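Local coordinates for protein 2,3-dihydroxybenzoate-AMP ligase (Bacillus subtilis, PDB 1MDB) that belongs to the AMP-binding (ANL) superfamily of enzymes, with a large N-terminal part and a small C-terminal domain, and holds adenosine monophosphate in a pocket, at residues A[32-35]-A[36-40]; A[107-110]-A[111-115]; A[211-214]-A[215-219]; A[521-524]-A[525-529]. All coordinates share one frame; numbering follows the deposited sequence.

Contact 1: A[32-35]-A[36-40]; sequences RDRA and AKYGD
CG of Asp33 stands opposite its backbone N, next to the carbonyl carbon (chi1 -170°), while Lys37, one turn on, sends an extended chain from the position beside its backbone N (chi1 -64°) and passes Asp33 OD1 at a slant. OD1 of Asp33 lies 3.4 Å from CD of Lys37, against the aliphatic part of the lysine; the salt bridge from Asp33 OD1 to Lys37 NZ is long at 3.8 Å. On the next flank Arg34 and Tyr38 run side by side in the same direction, with guanidinium and ring planes 73° apart. The Tyr38 ring sets one face over the carbonyl O of Arg34, which sits 3.4 Å from CD1 of Tyr38, off-centre toward the rim. That same oxygen accepts from Tyr38 N (3.2 Å), and Lys37 N bonds to Asp33 O (3.1 Å), within helix 27-38. Outside the turn, Arg34 NE bonds to the carbonyl O of Tyr248, and Tyr53 meets the Tyr38 ring edge-to-face. The chemistry implies a turn held by its main-chain bonds, with the Tyr38 ring lying over a carbonyl oxygen, to which the stretched Asp33-Lys37 ion pair probably adds only modest electrostatic attraction.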
ATOM      1  N   ARG A  32     -18.240  10.443 -13.407  1.00 37.30           N
ATOM      2  CA  ARG A  32     -19.240  11.162 -14.197  1.00 39.16           C
ATOM      3  C   ARG A  32     -19.508  12.532 -13.590  1.00 41.36           C
ATOM      4  O   ARG A  32     -19.543  13.544 -14.295  1.00 40.70           O
ATOM      5  CB  ARG A  32     -20.556  10.382 -14.242  1.00 38.73           C
ATOM      6  CG  ARG A  32     -21.578  10.958 -15.226  1.00 38.39           C
ATOM      7  CD  ARG A  32     -21.108  10.778 -16.656  1.00 37.44           C
ATOM      8  NE  ARG A  32     -21.128   9.372 -17.048  1.00 38.82           N
ATOM      9  CZ  ARG A  32     -20.433   8.868 -18.064  1.00 38.41           C
ATOM     10  NH1 ARG A  32     -19.652   9.653 -18.792  1.00 38.10           N
ATOM     11  NH2 ARG A  32     -20.532   7.580 -18.361  1.00 38.70           N
ATOM     12  N   ASP A  33     -19.703  12.542 -12.276  1.00 43.76           N
ATOM     13  CA  ASP A  33     -19.981  13.758 -11.530  1.00 46.48           C
ATOM     14  C   ASP A  33     -18.828  14.761 -11.614  1.00 46.70           C
ATOM     15  O   ASP A  33     -19.012  15.896 -12.067  1.00 47.62           O
ATOM     16  CB  ASP A  33     -20.262  13.399 -10.070  1.00 50.28           C
ATOM     17  CG  ASP A  33     -20.800  14.569  -9.277  1.00 55.19           C
ATOM     18  OD1 ASP A  33     -20.083  15.587  -9.160  1.00 57.36           O
ATOM     19  OD2 ASP A  33     -21.940  14.468  -8.771  1.00 56.37           O
ATOM     20  N   ARG A  34     -17.638  14.344 -11.186  1.00 45.06           N
ATOM     21  CA  ARG A  34     -16.474  15.219 -11.219  1.00 42.53           C
ATOM     22  C   ARG A  34     -16.217  15.743 -12.625  1.00 42.36           C
ATOM     23  O   ARG A  34     -15.796  16.882 -12.803  1.00 41.96           O
ATOM     24  CB  ARG A  34     -15.224  14.483 -10.725  1.00 41.00           C
ATOM     25  CG  ARG A  34     -15.309  13.927  -9.317  1.00 42.13           C
ATOM     26  CD  ARG A  34     -15.640  15.012  -8.318  1.00 46.73           C
ATOM     27  NE  ARG A  34     -15.725  14.523  -6.943  1.00 46.63           N
ATOM     28  CZ  ARG A  34     -16.507  13.526  -6.553  1.00 48.14           C
ATOM     29  NH1 ARG A  34     -17.270  12.900  -7.438  1.00 49.39           N
ATOM     30  NH2 ARG A  34     -16.548  13.175  -5.274  1.00 47.92           N
ATOM     31  N   ALA A  35     -16.465  14.910 -13.627  1.00 42.67           N
ATOM     32  CA  ALA A  35     -16.233  15.311 -15.007  1.00 44.17           C
ATOM     33  C   ALA A  35     -17.196  16.398 -15.450  1.00 45.66           C
ATOM     34  O   ALA A  35     -16.850  17.248 -16.275  1.00 45.44           O
ATOM     35  CB  ALA A  35     -16.353  14.106 -15.932  1.00 44.43           C
ATOM     36  N   ALA A  36     -18.406  16.364 -14.903  1.00 46.40           N
ATOM     37  CA  ALA A  36     -19.432  17.340 -15.243  1.00 47.78           C
ATOM     38  C   ALA A  36     -19.185  18.696 -14.581  1.00 48.54           C
ATOM     39  O   ALA A  36     -19.455  19.740 -15.178  1.00 49.32           O
ATOM     40  CB  ALA A  36     -20.801  16.809 -14.841  1.00 46.48           C
ATOM     41  N   LYS A  37     -18.672  18.676 -13.353  1.00 48.08           N
ATOM     42  CA  LYS A  37     -18.402  19.903 -12.609  1.00 48.35           C
ATOM     43  C   LYS A  37     -17.205  20.715 -13.115  1.00 47.20           C
ATOM     44  O   LYS A  37     -17.329  21.912 -13.379  1.00 47.33           O
ATOM     45  CB  LYS A  37     -18.198  19.583 -11.132  1.00 49.81           C
ATOM     46  CG  LYS A  37     -19.426  19.010 -10.445  1.00 52.92           C
ATOM     47  CD  LYS A  37     -19.208  18.910  -8.941  1.00 55.73           C
ATOM     48  CE  LYS A  37     -20.485  18.497  -8.218  1.00 58.13           C
ATOM     49  NZ  LYS A  37     -20.309  18.488  -6.737  1.00 58.47           N
ATOM     50  N   TYR A  38     -16.051  20.071 -13.252  1.00 45.53           N
ATOM     51  CA  TYR A  38     -14.850  20.770 -13.708  1.00 43.29           C
ATOM     52  C   TYR A  38     -14.046  19.988 -14.741  1.00 43.68           C
ATOM     53  O   TYR A  38     -12.845  19.758 -14.578  1.00 45.10           O
ATOM     54  CB  TYR A  38     -13.984  21.102 -12.498  1.00 41.79           C
ATOM     55  CG  TYR A  38     -13.961  20.019 -11.435  1.00 40.21           C
ATOM     56  CD1 TYR A  38     -13.294  18.817 -11.652  1.00 39.09           C
ATOM     57  CD2 TYR A  38     -14.566  20.220 -10.189  1.00 39.64           C
ATOM     58  CE1 TYR A  38     -13.221  17.840 -10.653  1.00 39.16           C
ATOM     59  CE2 TYR A  38     -14.499  19.250  -9.179  1.00 37.81           C
ATOM     60  CZ  TYR A  38     -13.820  18.062  -9.423  1.00 38.97           C
ATOM     61  OH  TYR A  38     -13.718  17.098  -8.442  1.00 37.57           O
ATOM     62  N   GLY A  39     -14.719  19.608 -15.820  1.00 42.93           N
ATOM     63  CA  GLY A  39     -14.085  18.835 -16.869  1.00 40.44           C
ATOM     64  C   GLY A  39     -12.728  19.286 -17.368  1.00 38.95           C
ATOM     65  O   GLY A  39     -11.884  18.451 -17.702  1.00 39.31           O
ATOM     66  N   ASP A  40     -12.503  20.593 -17.429  1.00 37.35           N
ATOM     67  CA  ASP A  40     -11.232  21.100 -17.921  1.00 35.55           C
ATOM     68  C   ASP A  40     -10.069  20.995 -16.944  1.00 33.53           C
ATOM     69  O   ASP A  40      -8.917  21.083 -17.350  1.00 30.13           O
ATOM     70  CB  ASP A  40     -11.383  22.548 -18.385  1.00 39.29           C
ATOM     71  CG  ASP A  40     -11.317  22.679 -19.892  1.00 43.26           C
ATOM     72  OD1 ASP A  40     -11.265  21.634 -20.578  1.00 43.29           O
ATOM     73  OD2 ASP A  40     -11.319  23.824 -20.389  1.00 45.40           O
TER

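Contact 2: A[107-110]-A[111-115]; sequences PSHR and SSEIT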
ATOM      1  N   PRO A 107       3.846  -3.993 -10.439  1.00 25.25           N
ATOM      2  CA  PRO A 107       4.868  -4.051 -11.485  1.00 26.22           C
ATOM      3  C   PRO A 107       5.948  -5.106 -11.270  1.00 26.95           C
ATOM      4  O   PRO A 107       6.544  -5.597 -12.231  1.00 26.02           O
ATOM      5  CB  PRO A 107       5.439  -2.636 -11.475  1.00 26.13           C
ATOM      6  CG  PRO A 107       4.227  -1.812 -11.138  1.00 25.94           C
ATOM      7  CD  PRO A 107       3.628  -2.602  -9.999  1.00 26.19           C
ATOM      8  N   SER A 108       6.187  -5.459 -10.010  1.00 25.61           N
ATOM      9  CA  SER A 108       7.217  -6.430  -9.671  1.00 25.59           C
ATOM     10  C   SER A 108       6.760  -7.884  -9.748  1.00 24.94           C
ATOM     11  O   SER A 108       7.575  -8.797  -9.648  1.00 24.71           O
ATOM     12  CB  SER A 108       7.729  -6.156  -8.258  1.00 25.32           C
ATOM     13  OG  SER A 108       6.662  -6.293  -7.338  1.00 26.21           O
ATOM     14  N   HIS A 109       5.467  -8.116  -9.903  1.00 22.69           N
ATOM     15  CA  HIS A 109       4.996  -9.493  -9.968  1.00 25.67           C
ATOM     16  C   HIS A 109       5.463 -10.196 -11.240  1.00 25.21           C
ATOM     17  O   HIS A 109       5.639  -9.572 -12.284  1.00 24.65           O
ATOM     18  CB  HIS A 109       3.471  -9.528  -9.844  1.00 24.17           C
ATOM     19  CG  HIS A 109       2.988  -9.200  -8.467  1.00 28.86           C
ATOM     20  ND1 HIS A 109       1.765  -8.612  -8.220  1.00 31.49           N
ATOM     21  CD2 HIS A 109       3.585  -9.348  -7.261  1.00 29.41           C
ATOM     22  CE1 HIS A 109       1.633  -8.406  -6.922  1.00 31.38           C
ATOM     23  NE2 HIS A 109       2.722  -8.843  -6.317  1.00 31.82           N
ATOM     24  N   ARG A 110       5.681 -11.496 -11.137  1.00 25.83           N
ATOM     25  CA  ARG A 110       6.146 -12.263 -12.278  1.00 27.28           C
ATOM     26  C   ARG A 110       5.201 -13.429 -12.560  1.00 29.25           C
ATOM     27  O   ARG A 110       4.137 -13.526 -11.944  1.00 27.20           O
ATOM     28  CB  ARG A 110       7.588 -12.725 -12.029  1.00 26.01           C
ATOM     29  CG  ARG A 110       8.591 -11.552 -11.948  1.00 27.30           C
ATOM     30  CD  ARG A 110       8.661 -10.783 -13.267  1.00 27.08           C
ATOM     31  NE  ARG A 110       9.581  -9.644 -13.244  1.00 30.01           N
ATOM     32  CZ  ARG A 110       9.210  -8.369 -13.122  1.00 29.64           C
ATOM     33  NH1 ARG A 110       7.927  -8.043 -13.005  1.00 27.94           N
ATOM     34  NH2 ARG A 110      10.126  -7.410 -13.141  1.00 27.29           N
ATOM     35  N   SER A 111       5.579 -14.302 -13.490  1.00 30.40           N
ATOM     36  CA  SER A 111       4.717 -15.409 -13.893  1.00 31.77           C
ATOM     37  C   SER A 111       4.112 -16.247 -12.774  1.00 31.82           C
ATOM     38  O   SER A 111       2.950 -16.624 -12.849  1.00 33.47           O
ATOM     39  CB  SER A 111       5.453 -16.324 -14.868  1.00 31.96           C
ATOM     40  OG  SER A 111       6.433 -17.079 -14.196  1.00 35.39           O
ATOM     41  N   SER A 112       4.885 -16.545 -11.740  1.00 32.68           N
ATOM     42  CA  SER A 112       4.358 -17.348 -10.653  1.00 34.07           C
ATOM     43  C   SER A 112       3.172 -16.653  -9.971  1.00 33.59           C
ATOM     44  O   SER A 112       2.114 -17.261  -9.799  1.00 32.22           O
ATOM     45  CB  SER A 112       5.455 -17.646  -9.635  1.00 37.86           C
ATOM     46  OG  SER A 112       5.236 -18.912  -9.042  1.00 44.30           O
ATOM     47  N   GLU A 113       3.335 -15.389  -9.587  1.00 32.05           N
ATOM     48  CA  GLU A 113       2.237 -14.673  -8.944  1.00 32.54           C
ATOM     49  C   GLU A 113       1.116 -14.346  -9.938  1.00 31.10           C
ATOM     50  O   GLU A 113      -0.057 -14.525  -9.624  1.00 30.81           O
ATOM     51  CB  GLU A 113       2.731 -13.380  -8.294  1.00 35.82           C
ATOM     52  CG  GLU A 113       3.746 -13.599  -7.192  1.00 38.92           C
ATOM     53  CD  GLU A 113       5.108 -13.071  -7.561  1.00 40.25           C
ATOM     54  OE1 GLU A 113       5.547 -13.287  -8.714  1.00 42.03           O
ATOM     55  OE2 GLU A 113       5.738 -12.443  -6.691  1.00 43.93           O
ATOM     56  N   ILE A 114       1.470 -13.880 -11.135  1.00 28.83           N
ATOM     57  CA  ILE A 114       0.447 -13.540 -12.128  1.00 28.78           C
ATOM     58  C   ILE A 114      -0.383 -14.765 -12.525  1.00 29.32           C
ATOM     59  O   ILE A 114      -1.617 -14.704 -12.564  1.00 29.02           O
ATOM     60  CB  ILE A 114       1.063 -12.901 -13.397  1.00 24.54           C
ATOM     61  CG1 ILE A 114       1.771 -11.593 -13.028  1.00 25.57           C
ATOM     62  CG2 ILE A 114      -0.031 -12.613 -14.423  1.00 24.98           C
ATOM     63  CD1 ILE A 114       0.890 -10.582 -12.273  1.00 23.26           C
ATOM     64  N   THR A 115       0.286 -15.877 -12.814  1.00 28.43           N
ATOM     65  CA  THR A 115      -0.423 -17.104 -13.177  1.00 30.27           C
ATOM     66  C   THR A 115      -1.420 -17.464 -12.068  1.00 29.27           C
ATOM     67  O   THR A 115      -2.542 -17.886 -12.333  1.00 31.10           O
ATOM     68  CB  THR A 115       0.571 -18.274 -13.397  1.00 28.70           C
ATOM     69  OG1 THR A 115       1.438 -17.946 -14.484  1.00 28.02           O
ATOM     70  CG2 THR A 115      -0.165 -19.567 -13.734  1.00 30.96           C
TER
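The His109 and Glu113 side chains cross at about a right angle, ring and carboxylate planes 51° apart, with His109 CD2 3.8 Å from Glu113 OE2 in an oblique approach. Phe117, one turn further along helix 111-120, meets the histidine ring edge-to-face. The guanidinium of Arg110 is engaged at its edge: NH1 donates to Pro107 O at 2.9 Å, close to the guanidinium plane, and to His109 O at 2.8 Å, NH1 standing above the plane of that second carbonyl. One nitrogen thus ties two carbonyls of the loop together, and Phe135 adds a cation-pi contact. The other oxygen of Glu113 turns back to the main chain. With CG beside its own backbone N and a bend at chi2 (113°), the side chain brings OE1 to 3.0 Å from Arg110 N; the bond is fairly straight (164°), yet the amide comes from above the carboxylate plane. In return Arg110 O accepts from Ile114 N at 2.8 Å. Ile114 also lays CD1 against CB of His109 (3.7 Å), where the hydrocarbon continues toward Val144 and Tyr126. Ser111 O takes both Thr115 N and Thr115 OG1, from opposite faces of its carbonyl plane. Glu113, three residues into the helix and bonded to the N-cap amide, makes one half of a capping box, the other half not being supplied by the N-cap residue, an arginine; here it joins the first turn of helix 111-120 to the loop after strand 101-104.

Contact 3: A[211-214]-A[215-219]; sequences LKRS and VEVCW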
ATOM      1  N   LEU A 211     -12.159   6.640   0.881  1.00 30.17           N
ATOM      2  CA  LEU A 211     -11.580   7.760   0.142  1.00 30.93           C
ATOM      3  C   LEU A 211     -12.059   9.113   0.711  1.00 31.85           C
ATOM      4  O   LEU A 211     -11.270  10.050   0.862  1.00 32.18           O
ATOM      5  CB  LEU A 211     -11.949   7.660  -1.347  1.00 30.51           C
ATOM      6  CG  LEU A 211     -11.404   6.454  -2.127  1.00 33.21           C
ATOM      7  CD1 LEU A 211     -11.949   6.468  -3.555  1.00 32.03           C
ATOM      8  CD2 LEU A 211      -9.874   6.495  -2.142  1.00 28.80           C
ATOM      9  N   LYS A 212     -13.347   9.206   1.031  1.00 33.26           N
ATOM     10  CA  LYS A 212     -13.912  10.436   1.579  1.00 34.60           C
ATOM     11  C   LYS A 212     -13.295  10.787   2.924  1.00 33.90           C
ATOM     12  O   LYS A 212     -13.028  11.952   3.203  1.00 33.83           O
ATOM     13  CB  LYS A 212     -15.430  10.311   1.752  1.00 37.19           C
ATOM     14  CG  LYS A 212     -16.127  11.662   1.916  1.00 41.58           C
ATOM     15  CD  LYS A 212     -17.556  11.527   2.430  1.00 44.96           C
ATOM     16  CE  LYS A 212     -17.571  11.201   3.912  1.00 49.29           C
ATOM     17  NZ  LYS A 212     -18.957  11.108   4.466  1.00 53.25           N
ATOM     18  N   ARG A 213     -13.078   9.788   3.772  1.00 33.36           N
ATOM     19  CA  ARG A 213     -12.480  10.050   5.075  1.00 33.65           C
ATOM     20  C   ARG A 213     -11.014  10.449   4.924  1.00 33.40           C
ATOM     21  O   ARG A 213     -10.546  11.364   5.600  1.00 32.24           O
ATOM     22  CB  ARG A 213     -12.608   8.824   5.978  1.00 35.01           C
ATOM     23  CG  ARG A 213     -13.903   8.762   6.776  1.00 40.51           C
ATOM     24  CD  ARG A 213     -13.797   9.539   8.095  1.00 43.44           C
ATOM     25  NE  ARG A 213     -13.903  10.988   7.932  1.00 45.95           N
ATOM     26  CZ  ARG A 213     -13.381  11.872   8.778  1.00 46.80           C
ATOM     27  NH1 ARG A 213     -12.711  11.455   9.844  1.00 45.17           N
ATOM     28  NH2 ARG A 213     -13.529  13.174   8.563  1.00 47.85           N
ATOM     29  N   SER A 214     -10.293   9.776   4.029  1.00 32.77           N
ATOM     30  CA  SER A 214      -8.886  10.098   3.804  1.00 32.07           C
ATOM     31  C   SER A 214      -8.767  11.525   3.277  1.00 32.53           C
ATOM     32  O   SER A 214      -7.841  12.241   3.626  1.00 33.75           O
ATOM     33  CB  SER A 214      -8.265   9.122   2.800  1.00 32.64           C
ATOM     34  OG  SER A 214      -8.341   7.786   3.272  1.00 32.36           O
ATOM     35  N   VAL A 215      -9.699  11.923   2.418  1.00 33.39           N
ATOM     36  CA  VAL A 215      -9.700  13.270   1.866  1.00 34.28           C
ATOM     37  C   VAL A 215      -9.862  14.298   2.997  1.00 33.91           C
ATOM     38  O   VAL A 215      -9.093  15.262   3.108  1.00 34.12           O
ATOM     39  CB  VAL A 215     -10.851  13.450   0.843  1.00 34.57           C
ATOM     40  CG1 VAL A 215     -11.109  14.932   0.606  1.00 35.64           C
ATOM     41  CG2 VAL A 215     -10.485  12.772  -0.480  1.00 33.48           C
ATOM     42  N   GLU A 216     -10.863  14.081   3.834  1.00 33.66           N
ATOM     43  CA  GLU A 216     -11.120  14.978   4.951  1.00 35.90           C
ATOM     44  C   GLU A 216      -9.953  14.990   5.938  1.00 36.32           C
ATOM     45  O   GLU A 216      -9.450  16.056   6.293  1.00 36.30           O
ATOM     46  CB  GLU A 216     -12.416  14.569   5.646  1.00 36.69           C
ATOM     47  CG  GLU A 216     -13.642  14.763   4.765  1.00 36.90           C
ATOM     48  CD  GLU A 216     -14.878  14.097   5.321  1.00 37.80           C
ATOM     49  OE1 GLU A 216     -15.967  14.293   4.747  1.00 39.28           O
ATOM     50  OE2 GLU A 216     -14.765  13.368   6.329  1.00 41.11           O
ATOM     51  N   VAL A 217      -9.503  13.813   6.365  1.00 36.10           N
ATOM     52  CA  VAL A 217      -8.381  13.738   7.303  1.00 36.10           C
ATOM     53  C   VAL A 217      -7.077  14.301   6.729  1.00 35.57           C
ATOM     54  O   VAL A 217      -6.246  14.808   7.471  1.00 36.38           O
ATOM     55  CB  VAL A 217      -8.107  12.281   7.755  1.00 35.93           C
ATOM     56  CG1 VAL A 217      -6.898  12.242   8.681  1.00 35.56           C
ATOM     57  CG2 VAL A 217      -9.313  11.719   8.466  1.00 36.27           C
ATOM     58  N   CYS A 218      -6.898  14.222   5.413  1.00 33.40           N
ATOM     59  CA  CYS A 218      -5.668  14.711   4.797  1.00 32.31           C
ATOM     60  C   CYS A 218      -5.769  16.106   4.155  1.00 32.79           C
ATOM     61  O   CYS A 218      -4.818  16.588   3.543  1.00 31.95           O
ATOM     62  CB  CYS A 218      -5.168  13.681   3.769  1.00 34.14           C
ATOM     63  SG  CYS A 218      -4.732  12.061   4.505  1.00 30.87           S
ATOM     64  N   TRP A 219      -6.926  16.743   4.301  1.00 32.27           N
ATOM     65  CA  TRP A 219      -7.157  18.085   3.774  1.00 33.24           C
ATOM     66  C   TRP A 219      -6.942  18.241   2.264  1.00 32.49           C
ATOM     67  O   TRP A 219      -6.396  19.251   1.822  1.00 32.85           O
ATOM     68  CB  TRP A 219      -6.269  19.102   4.518  1.00 31.69           C
ATOM     69  CG  TRP A 219      -6.478  19.140   6.011  1.00 33.05           C
ATOM     70  CD1 TRP A 219      -7.430  18.470   6.724  1.00 33.49           C
ATOM     71  CD2 TRP A 219      -5.696  19.866   6.973  1.00 33.94           C
ATOM     72  NE1 TRP A 219      -7.288  18.727   8.069  1.00 32.93           N
ATOM     73  CE2 TRP A 219      -6.231  19.581   8.249  1.00 34.78           C
ATOM     74  CE3 TRP A 219      -4.595  20.730   6.879  1.00 35.79           C
ATOM     75  CZ2 TRP A 219      -5.698  20.126   9.424  1.00 34.63           C
ATOM     76  CZ3 TRP A 219      -4.065  21.274   8.048  1.00 35.61           C
ATOM     77  CH2 TRP A 219      -4.621  20.967   9.304  1.00 36.13           C
TER
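Val215 packs tightly on the buried flank of this helical turn, pressing CG2 to 3.1 Å from Leu211 O; Tyr248 lies against Val215, and the hydroxyl of Ser214 hydrogen-bonds to Ser210 O and to Tyr339 OH. Toward solvent, Arg213 and Glu216 form a close side-on salt bridge: the guanidinium grips OE2 through two nitrogens, NH2 at 2.6 Å and NE at 3.0 Å from Glu216 OE2. The oxygen lies only 3° out of the guanidinium plane for either donor, while guanidinium and carboxylate planes stand 64° apart. Bends at chi2 and chi3 curl the arginine round to this position. One guanidinium face rests on Val217, whose CG2 is 3.7 Å from NH1 of Arg213, and the carbonyl O of Met357 accepts from that NH1. The other side of Glu216 is looser: OE1 is 3.6 Å from CE of Lys212, while Lys212 NZ stays 4.4 Å from Glu216 OE1, beyond a salt bridge. Trp219 is the first residue to leave helical backbone angles; its positive phi marks a Schellman motif, with Trp219 N bonding to Glu216 O at 3.3 Å. Two donors on one oxygen probably concentrate the carboxylate's negative charge toward the arginine and limit rotation of both groups, whereas the lysine likely contributes no more than a weaker, longer-range attraction.

Contact 4: A[521-524]-A[525-529]; sequences SKKA and LREAI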
ATOM      1  N   SER A 521      11.408  -6.606   3.320  1.00 24.97           N
ATOM      2  CA  SER A 521      10.817  -7.920   3.475  1.00 23.74           C
ATOM      3  C   SER A 521      11.651  -8.612   4.549  1.00 24.71           C
ATOM      4  O   SER A 521      12.729  -9.137   4.261  1.00 22.62           O
ATOM      5  CB  SER A 521      10.920  -8.712   2.176  1.00 25.77           C
ATOM      6  OG  SER A 521      10.576 -10.065   2.392  1.00 24.93           O
ATOM      7  N   LYS A 522      11.172  -8.599   5.786  1.00 24.22           N
ATOM      8  CA  LYS A 522      11.926  -9.235   6.853  1.00 26.59           C
ATOM      9  C   LYS A 522      11.984 -10.737   6.629  1.00 27.59           C
ATOM     10  O   LYS A 522      12.960 -11.388   7.002  1.00 25.28           O
ATOM     11  CB  LYS A 522      11.338  -8.874   8.222  1.00 25.95           C
ATOM     12  CG  LYS A 522      11.769  -7.460   8.648  1.00 27.43           C
ATOM     13  CD  LYS A 522      11.461  -7.138  10.110  1.00 31.17           C
ATOM     14  CE  LYS A 522      12.099  -5.798  10.493  1.00 30.44           C
ATOM     15  NZ  LYS A 522      11.928  -5.480  11.933  1.00 37.92           N
ATOM     16  N   LYS A 523      10.960 -11.275   5.973  1.00 29.65           N
ATOM     17  CA  LYS A 523      10.940 -12.703   5.675  1.00 33.54           C
ATOM     18  C   LYS A 523      12.155 -13.052   4.791  1.00 32.54           C
ATOM     19  O   LYS A 523      12.847 -14.042   5.025  1.00 30.79           O
ATOM     20  CB  LYS A 523       9.645 -13.069   4.954  1.00 33.79           C
ATOM     21  CG  LYS A 523       9.559 -14.535   4.585  1.00 40.74           C
ATOM     22  CD  LYS A 523       8.394 -14.805   3.642  1.00 45.38           C
ATOM     23  CE  LYS A 523       8.417 -16.242   3.145  1.00 48.68           C
ATOM     24  NZ  LYS A 523       7.471 -16.449   2.014  1.00 52.00           N
ATOM     25  N   ALA A 524      12.419 -12.225   3.786  1.00 32.13           N
ATOM     26  CA  ALA A 524      13.553 -12.464   2.899  1.00 33.12           C
ATOM     27  C   ALA A 524      14.851 -12.385   3.701  1.00 33.09           C
ATOM     28  O   ALA A 524      15.780 -13.171   3.475  1.00 33.49           O
ATOM     29  CB  ALA A 524      13.572 -11.439   1.773  1.00 34.14           C
ATOM     30  N   LEU A 525      14.911 -11.432   4.630  1.00 30.17           N
ATOM     31  CA  LEU A 525      16.089 -11.262   5.472  1.00 29.17           C
ATOM     32  C   LEU A 525      16.275 -12.476   6.372  1.00 29.98           C
ATOM     33  O   LEU A 525      17.400 -12.906   6.624  1.00 31.69           O
ATOM     34  CB  LEU A 525      15.972  -9.991   6.316  1.00 27.52           C
ATOM     35  CG  LEU A 525      16.191  -8.693   5.536  1.00 24.91           C
ATOM     36  CD1 LEU A 525      15.975  -7.483   6.454  1.00 25.97           C
ATOM     37  CD2 LEU A 525      17.608  -8.689   4.961  1.00 22.55           C
ATOM     38  N   ARG A 526      15.177 -13.035   6.862  1.00 30.57           N
ATOM     39  CA  ARG A 526      15.286 -14.218   7.702  1.00 30.89           C
ATOM     40  C   ARG A 526      15.876 -15.378   6.885  1.00 30.92           C
ATOM     41  O   ARG A 526      16.743 -16.106   7.358  1.00 29.95           O
ATOM     42  CB  ARG A 526      13.917 -14.602   8.259  1.00 31.43           C
ATOM     43  CG  ARG A 526      13.493 -13.770   9.466  1.00 32.24           C
ATOM     44  CD  ARG A 526      12.297 -14.392  10.172  1.00 30.65           C
ATOM     45  NE  ARG A 526      11.063 -14.284   9.397  1.00 27.36           N
ATOM     46  CZ  ARG A 526      10.313 -13.188   9.328  1.00 30.34           C
ATOM     47  NH1 ARG A 526      10.664 -12.085   9.987  1.00 27.60           N
ATOM     48  NH2 ARG A 526       9.196 -13.199   8.612  1.00 28.84           N
ATOM     49  N   GLU A 527      15.406 -15.530   5.652  1.00 30.33           N
ATOM     50  CA  GLU A 527      15.883 -16.583   4.763  1.00 31.48           C
ATOM     51  C   GLU A 527      17.364 -16.416   4.482  1.00 31.02           C
ATOM     52  O   GLU A 527      18.115 -17.386   4.477  1.00 33.52           O
ATOM     53  CB  GLU A 527      15.120 -16.543   3.433  1.00 32.67           C
ATOM     54  CG  GLU A 527      13.676 -17.019   3.510  1.00 38.53           C
ATOM     55  CD  GLU A 527      12.945 -16.893   2.175  1.00 43.74           C
ATOM     56  OE1 GLU A 527      13.577 -17.139   1.117  1.00 45.30           O
ATOM     57  OE2 GLU A 527      11.735 -16.565   2.187  1.00 42.60           O
ATOM     58  N   ALA A 528      17.779 -15.177   4.249  1.00 30.29           N
ATOM     59  CA  ALA A 528      19.171 -14.887   3.946  1.00 30.96           C
ATOM     60  C   ALA A 528      20.098 -15.188   5.121  1.00 31.39           C
ATOM     61  O   ALA A 528      21.188 -15.716   4.919  1.00 33.72           O
ATOM     62  CB  ALA A 528      19.320 -13.431   3.510  1.00 29.95           C
ATOM     63  N   ILE A 529      19.692 -14.858   6.346  1.00 31.58           N
ATOM     64  CA  ILE A 529      20.559 -15.156   7.484  1.00 31.95           C
ATOM     65  C   ILE A 529      20.502 -16.657   7.761  1.00 33.41           C
ATOM     66  O   ILE A 529      21.507 -17.281   8.106  1.00 33.22           O
ATOM     67  CB  ILE A 529      20.159 -14.354   8.774  1.00 30.25           C
ATOM     68  CG1 ILE A 529      21.138 -14.665   9.908  1.00 29.37           C
ATOM     69  CG2 ILE A 529      18.753 -14.712   9.226  1.00 29.71           C
ATOM     70  CD1 ILE A 529      22.555 -14.209   9.651  1.00 31.26           C
TER
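Main-chain bonds lead in this first stretch of helix 522-534: Arg526 N donates to Lys522 O at 2.8 Å, Glu527 N to Lys523 O at 3.0 Å and Ala528 N to Ala524 O at 2.9 Å. Leu525 N completes the set with Ser521 O. Capping comes from Ser521, the N-cap residue, whose side chain, with OG opposite the backbone N (chi1 169°), accepts from Ala524 N at 3.2 Å and so satisfies an amide of the first turn. Van der Waals contact comes from Arg526: a bend at chi3 (-71°) folds its guanidinium back over the preceding turn, so that one face lies over CA of Lys523 and over Lys522 O, both toward the rim. NH2 of Arg526 approaches CB of Lys523 to 3.7 Å, and NH1 of Arg526 comes equally near CB of Lys522. The charged end of Arg526 is claimed by Asp431 through NH1, as that of Lys522 is by Glu446, both in salt bridges. Electrostatics within the turn are weaker. Lys523 and Glu527 cross obliquely, with CE of Lys523 3.5 Å from Glu527 OE2, but Lys523 NZ remains 4.3 Å from Glu527 OE2, too far for a salt bridge. Nonpolar packing then seats the helix on its neighbours: Leu525 meets Ala459 of strand 455-465 and Phe475 of strand 469-478, Ile529 reaches the same two strands through Met463 and Cys473, and Pro513 of a preceding loop lies against Ala524 and Leu525.

Contact 3 is the buried one, contact 1 is partly buried, and contacts 2 and 4 lie at the surface. Contacts 1 and 3 sit toward the C-terminal ends of helices 27-38 and 204-218, on the same side of the chain's centre, their nearest atoms about 7 Å apart; Tyr248 touches both. Contacts 2 and 4 instead open helices, 111-120 and 522-534, with centres about 20 Å apart. At these starts, acceptor side chains meet main-chain amides: a glutamate in contact 2, a serine in contact 4. Within the segments, salt bridges occur in contact 3, two-pronged, and contact 1, stretched, whereas contact 4 pairs Lys522 and Arg526 with acidic residues outside.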